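Local coordinates for hypothetical protein, IPT/TIG domain protein (Bacteroides ovatus, PDB 4HW6), which is of unknown function but probably binds carbohydrate as an auxiliary nutrient-binding protein, joining an IPT/TIG domain to a six-bladed beta-propeller, at residues D154-H166 / I176-F189. Residues are numbered along the deposited sequence; the frame is centred on the assembly and turned at random.
Sequences DLYWVGQRDAFRH and IKTTNIGQCADVNF
The Phe164 ring has Lys177 CD over one face, a CH-pi contact 4.0 Å from the centroid, and Trp157 O over the opposite face, near the rim. Its edge meets Cys184 SG and, in plane, Tyr156 CD1. Thr179 CG2 comes in obliquely, 3.5 Å from Phe164 CD2. With CG anti to the backbone N (chi1 -166°), Phe164 runs alongside Lys177, whose NZ goes on to Phe218 O. The Arg165 guanidinium takes Ile176 CG1 on one face, 3.4 Å from Arg165 NE, while Arg165 NH2 hydrogen-bonds Leu128 O. Phe189 turns its edge to Tyr156, Phe189 CZ 3.9 Å from Tyr156 CD2. Strands 154-158, 164-168 and 173-177 belong to one antiparallel propeller blade; 184-189 opens the next, with Tyr156, Val158 and Phe164 facing Cys184, Val187 and Phe189, and Met195 and Val197 of strand 195-199 also reaching Phe164. Val158 CG1 packs on Cys184 CB (3.6 Å) and Val187 CB. Were Phe164 an alanine, the gap left between the blades would probably leave the Lys177 methylenes and Thr179 CG2 without the ring they pack against. Backbone hydrogen bonds hold both ends of the 178-183 connection: Lys177 N to Phe164 O and, at the type II' turn Gly159-Asp162, Cys184 N to Gln160 O (2.9 Å), the donor above the carbonyl plane.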
loop_
_atom_site.group_PDB
_atom_site.type_symbol
_atom_site.label_atom_id
_atom_site.label_comp_id
_atom_site.label_asym_id
_atom_site.label_seq_id
_atom_site.Cartn_x
_atom_site.Cartn_y
_atom_site.Cartn_z
ATOM N N ASP A 154 6.063 0.403 11.708
ATOM C CA ASP A 154 4.908 0.051 12.520
ATOM C C ASP A 154 3.619 0.366 11.797
ATOM O O ASP A 154 3.290 1.537 11.535
ATOM C CB ASP A 154 4.964 0.733 13.882
ATOM C CG ASP A 154 6.200 0.360 14.658
ATOM O OD1 ASP A 154 6.268 -0.751 15.242
ATOM O OD2 ASP A 154 7.149 1.165 14.625
ATOM N N LEU A 155 2.913 -0.700 11.446
ATOM C CA LEU A 155 1.613 -0.655 10.777
ATOM C C LEU A 155 0.548 -1.173 11.721
ATOM O O LEU A 155 0.688 -2.243 12.314
ATOM C CB LEU A 155 1.621 -1.552 9.556
ATOM C CG LEU A 155 0.331 -1.712 8.783
ATOM C CD1 LEU A 155 -0.030 -0.393 8.100
ATOM C CD2 LEU A 155 0.515 -2.822 7.745
ATOM N N TYR A 156 -0.520 -0.407 11.874
ATOM C CA TYR A 156 -1.593 -0.756 12.791
ATOM C C TYR A 156 -2.881 -0.940 12.023
ATOM O O TYR A 156 -3.095 -0.314 10.976
ATOM C CB TYR A 156 -1.806 0.358 13.820
ATOM C CG TYR A 156 -0.629 0.599 14.718
ATOM C CD1 TYR A 156 -0.486 -0.099 15.912
ATOM C CD2 TYR A 156 0.344 1.529 14.386
ATOM C CE1 TYR A 156 0.586 0.114 16.751
ATOM C CE2 TYR A 156 1.438 1.741 15.218
ATOM C CZ TYR A 156 1.541 1.041 16.403
ATOM O OH TYR A 156 2.609 1.228 17.241
ATOM N N TRP A 157 -3.783 -1.748 12.565
ATOM C CA TRP A 157 -5.140 -1.750 12.061
ATOM C C TRP A 157 -6.168 -1.961 13.124
ATOM O O TRP A 157 -5.915 -2.677 14.081
ATOM C CB TRP A 157 -5.364 -2.710 10.885
ATOM C CG TRP A 157 -5.364 -4.183 11.151
ATOM C CD1 TRP A 157 -6.368 -4.932 11.689
ATOM C CD2 TRP A 157 -4.336 -5.099 10.788
ATOM N NE1 TRP A 157 -6.020 -6.265 11.695
ATOM C CE2 TRP A 157 -4.778 -6.398 11.151
ATOM C CE3 TRP A 157 -3.088 -4.957 10.208
ATOM C CZ2 TRP A 157 -4.016 -7.525 10.940
ATOM C CZ3 TRP A 157 -2.316 -6.115 9.999
ATOM C CH2 TRP A 157 -2.793 -7.367 10.375
ATOM N N VAL A 158 -7.288 -1.257 12.969
ATOM C CA VAL A 158 -8.474 -1.501 13.786
ATOM C C VAL A 158 -9.234 -2.669 13.196
ATOM O O VAL A 158 -9.165 -2.925 11.979
ATOM C CB VAL A 158 -9.408 -0.288 13.865
ATOM C CG1 VAL A 158 -8.778 0.826 14.707
ATOM C CG2 VAL A 158 -9.762 0.242 12.473
ATOM N N GLY A 159 -10.005 -3.326 14.051
ATOM C CA GLY A 159 -10.777 -4.496 13.691
ATOM C C GLY A 159 -12.252 -4.443 14.037
ATOM O O GLY A 159 -12.873 -5.484 14.148
ATOM N N GLN A 160 -12.815 -3.234 14.179
ATOM C CA GLN A 160 -14.192 -3.054 14.654
ATOM C C GLN A 160 -14.372 -3.755 16.002
ATOM O O GLN A 160 -13.716 -3.369 16.983
ATOM C CB GLN A 160 -15.208 -3.488 13.602
ATOM C CG GLN A 160 -15.180 -2.597 12.368
ATOM C CD GLN A 160 -16.173 -3.029 11.306
ATOM O OE1 GLN A 160 -16.196 -4.194 10.868
ATOM N NE2 GLN A 160 -16.989 -2.088 10.870
ATOM N N ARG A 161 -15.192 -4.809 16.070
ATOM C CA ARG A 161 -15.367 -5.539 17.310
ATOM C C ARG A 161 -14.271 -6.566 17.561
ATOM O O ARG A 161 -14.199 -7.125 18.639
ATOM C CB ARG A 161 -16.695 -6.279 17.330
ATOM C CG ARG A 161 -17.889 -5.384 17.121
ATOM C CD ARG A 161 -19.154 -6.211 17.181
ATOM N NE ARG A 161 -20.289 -5.416 16.744
ATOM C CZ ARG A 161 -21.555 -5.640 17.112
ATOM N NH1 ARG A 161 -21.885 -6.636 17.925
ATOM N NH2 ARG A 161 -22.512 -4.852 16.634
ATOM N N ASP A 162 -13.474 -6.848 16.530
ATOM C CA ASP A 162 -12.389 -7.825 16.625
ATOM C C ASP A 162 -11.070 -7.145 17.022
ATOM O O ASP A 162 -11.061 -5.969 17.423
ATOM C CB ASP A 162 -12.286 -8.615 15.311
ATOM C CG ASP A 162 -13.650 -9.245 14.898
ATOM O OD1 ASP A 162 -14.260 -9.916 15.724
ATOM O OD2 ASP A 162 -14.090 -9.043 13.746
ATOM N N ALA A 163 -9.972 -7.896 16.994
ATOM C CA ALA A 163 -8.715 -7.388 17.528
ATOM C C ALA A 163 -8.126 -6.262 16.695
ATOM O O ALA A 163 -8.179 -6.268 15.459
ATOM C CB ALA A 163 -7.677 -8.499 17.669
ATOM N N PHE A 164 -7.531 -5.336 17.434
ATOM C CA PHE A 164 -6.655 -4.282 16.945
ATOM C C PHE A 164 -5.249 -4.885 16.836
ATOM O O PHE A 164 -4.752 -5.484 17.797
ATOM C CB PHE A 164 -6.673 -3.189 17.999
ATOM C CG PHE A 164 -6.108 -1.876 17.554
ATOM C CD1 PHE A 164 -4.773 -1.739 17.233
ATOM C CD2 PHE A 164 -6.916 -0.766 17.521
ATOM C CE1 PHE A 164 -4.267 -0.506 16.859
ATOM C CE2 PHE A 164 -6.416 0.470 17.147
ATOM C CZ PHE A 164 -5.091 0.593 16.817
ATOM N N ARG A 165 -4.626 -4.773 15.679
ATOM C CA ARG A 165 -3.324 -5.433 15.480
ATOM C C ARG A 165 -2.203 -4.443 15.187
ATOM O O ARG A 165 -2.443 -3.326 14.699
ATOM C CB ARG A 165 -3.396 -6.465 14.341
ATOM C CG ARG A 165 -4.511 -7.504 14.479
ATOM C CD ARG A 165 -4.395 -8.343 15.732
ATOM N NE ARG A 165 -3.158 -9.126 15.797
ATOM C CZ ARG A 165 -3.072 -10.455 15.646
ATOM N NH1 ARG A 165 -4.146 -11.201 15.386
ATOM N NH2 ARG A 165 -1.887 -11.047 15.728
ATOM N N HIS A 166 -0.992 -4.885 15.488
ATOM C CA HIS A 166 0.230 -4.079 15.291
ATOM C C HIS A 166 1.283 -4.940 14.604
ATOM O O HIS A 166 1.785 -5.896 15.195
ATOM C CB HIS A 166 0.733 -3.601 16.629
ATOM C CG HIS A 166 2.100 -2.992 16.595
ATOM N ND1 HIS A 166 2.943 -3.024 17.684
ATOM C CD2 HIS A 166 2.773 -2.342 15.617
ATOM C CE1 HIS A 166 4.079 -2.415 17.379
ATOM N NE2 HIS A 166 4.009 -1.997 16.127
ATOM N N ILE A 176 -1.285 -8.088 19.285
ATOM C CA ILE A 176 -2.662 -7.656 19.547
ATOM C C ILE A 176 -2.598 -6.537 20.573
ATOM O O ILE A 176 -2.011 -6.698 21.662
ATOM C CB ILE A 176 -3.512 -8.793 20.140
ATOM C CG1 ILE A 176 -3.649 -9.929 19.113
ATOM C CG2 ILE A 176 -4.904 -8.256 20.568
ATOM C CD1 ILE A 176 -4.298 -11.191 19.647
ATOM N N LYS A 177 -3.193 -5.405 20.226
ATOM C CA LYS A 177 -3.235 -4.242 21.104
ATOM C C LYS A 177 -4.520 -4.259 21.943
ATOM O O LYS A 177 -5.614 -4.276 21.408
ATOM C CB LYS A 177 -3.144 -2.947 20.282
ATOM C CG LYS A 177 -3.222 -1.686 21.148
ATOM C CD LYS A 177 -3.186 -0.384 20.371
ATOM C CE LYS A 177 -3.076 0.806 21.323
ATOM N NZ LYS A 177 -1.857 0.733 22.211
ATOM N N THR A 178 -4.382 -4.239 23.264
ATOM C CA THR A 178 -5.542 -4.109 24.141
ATOM C C THR A 178 -5.940 -2.642 24.103
ATOM O O THR A 178 -5.159 -1.771 24.458
ATOM C CB THR A 178 -5.242 -4.529 25.590
ATOM O OG1 THR A 178 -4.744 -5.877 25.609
ATOM C CG2 THR A 178 -6.517 -4.465 26.444
ATOM N N THR A 179 -7.143 -2.369 23.625
ATOM C CA THR A 179 -7.659 -1.004 23.541
ATOM C C THR A 179 -8.732 -0.730 24.585
ATOM O O THR A 179 -8.956 0.418 24.930
ATOM C CB THR A 179 -8.329 -0.747 22.177
ATOM O OG1 THR A 179 -9.425 -1.658 22.033
ATOM C CG2 THR A 179 -7.327 -0.931 21.015
ATOM N N ASN A 180 -9.430 -1.776 25.032
ATOM C CA ASN A 180 -10.644 -1.646 25.839
ATOM C C ASN A 180 -11.697 -0.751 25.181
ATOM O O ASN A 180 -12.487 -0.069 25.853
ATOM C CB ASN A 180 -10.322 -1.172 27.265
ATOM C CG ASN A 180 -9.582 -2.215 28.073
ATOM O OD1 ASN A 180 -8.570 -1.925 28.708
ATOM N ND2 ASN A 180 -10.057 -3.439 28.020
ATOM N N ILE A 181 -11.702 -0.775 23.854
ATOM C CA ILE A 181 -12.696 -0.102 23.052
ATOM C C ILE A 181 -13.488 -1.188 22.333
ATOM O O ILE A 181 -12.905 -2.036 21.659
ATOM C CB ILE A 181 -11.995 0.807 22.021
ATOM C CG1 ILE A 181 -11.250 1.946 22.723
ATOM C CG2 ILE A 181 -12.982 1.345 20.982
ATOM C CD1 ILE A 181 -10.335 2.761 21.815
ATOM N N GLY A 182 -14.814 -1.164 22.466
ATOM C CA GLY A 182 -15.665 -2.223 21.925
ATOM C C GLY A 182 -15.786 -2.289 20.426
ATOM O O GLY A 182 -15.960 -3.370 19.875
ATOM N N GLN A 183 -15.711 -1.150 19.747
ATOM C CA GLN A 183 -15.917 -1.134 18.292
ATOM C C GLN A 183 -15.031 -0.102 17.630
ATOM O O GLN A 183 -15.421 1.049 17.450
ATOM C CB GLN A 183 -17.386 -0.940 17.941
ATOM C CG GLN A 183 -17.711 -1.288 16.487
ATOM C CD GLN A 183 -19.197 -1.551 16.283
ATOM O OE1 GLN A 183 -20.050 -0.700 16.573
ATOM N NE2 GLN A 183 -19.515 -2.727 15.801
ATOM N N CYS A 184 -13.818 -0.526 17.295
ATOM C CA CYS A 184 -12.808 0.403 16.775
ATOM C C CYS A 184 -13.051 0.628 15.295
ATOM O O CYS A 184 -12.808 -0.276 14.477
ATOM C CB CYS A 184 -11.391 -0.135 16.979
ATOM S SG CYS A 184 -10.879 -0.301 18.693
ATOM N N ALA A 185 -13.537 1.824 14.951
ATOM C CA ALA A 185 -13.992 2.108 13.579
ATOM C C ALA A 185 -12.947 2.725 12.658
ATOM O O ALA A 185 -13.074 2.638 11.441
ATOM C CB ALA A 185 -15.225 3.011 13.627
ATOM N N ASP A 186 -11.957 3.413 13.220
ATOM C CA ASP A 186 -10.919 4.059 12.426
ATOM C C ASP A 186 -9.713 4.378 13.324
ATOM O O ASP A 186 -9.822 4.400 14.551
ATOM C CB ASP A 186 -11.466 5.328 11.738
ATOM C CG ASP A 186 -10.596 5.798 10.531
ATOM O OD1 ASP A 186 -9.680 5.038 10.083
ATOM O OD2 ASP A 186 -10.870 6.913 9.989
ATOM N N VAL A 187 -8.577 4.619 12.686
ATOM C CA VAL A 187 -7.325 4.942 13.388
ATOM C C VAL A 187 -6.595 5.981 12.560
ATOM O O VAL A 187 -6.626 5.938 11.326
ATOM C CB VAL A 187 -6.441 3.688 13.652
ATOM C CG1 VAL A 187 -6.131 2.927 12.351
ATOM C CG2 VAL A 187 -5.170 4.076 14.392
ATOM N N ASN A 188 -5.986 6.939 13.233
ATOM C CA ASN A 188 -5.147 7.932 12.581
ATOM C C ASN A 188 -4.140 8.429 13.610
ATOM O O ASN A 188 -4.088 7.903 14.718
ATOM C CB ASN A 188 -6.004 9.084 12.019
ATOM C CG ASN A 188 -5.394 9.725 10.796
ATOM O OD1 ASN A 188 -4.157 9.883 10.686
ATOM N ND2 ASN A 188 -6.252 10.104 9.853
ATOM N N PHE A 189 -3.321 9.405 13.236
ATOM C CA PHE A 189 -2.363 10.011 14.140
ATOM C C PHE A 189 -2.464 11.528 14.088
ATOM O O PHE A 189 -2.655 12.128 13.010
ATOM C CB PHE A 189 -0.943 9.562 13.783
ATOM C CG PHE A 189 -0.698 8.100 14.042
ATOM C CD1 PHE A 189 -1.095 7.144 13.145
ATOM C CD2 PHE A 189 -0.067 7.689 15.191
ATOM C CE1 PHE A 189 -0.910 5.801 13.420
ATOM C CE2 PHE A 189 0.131 6.359 15.459
ATOM C CZ PHE A 189 -0.286 5.408 14.569
#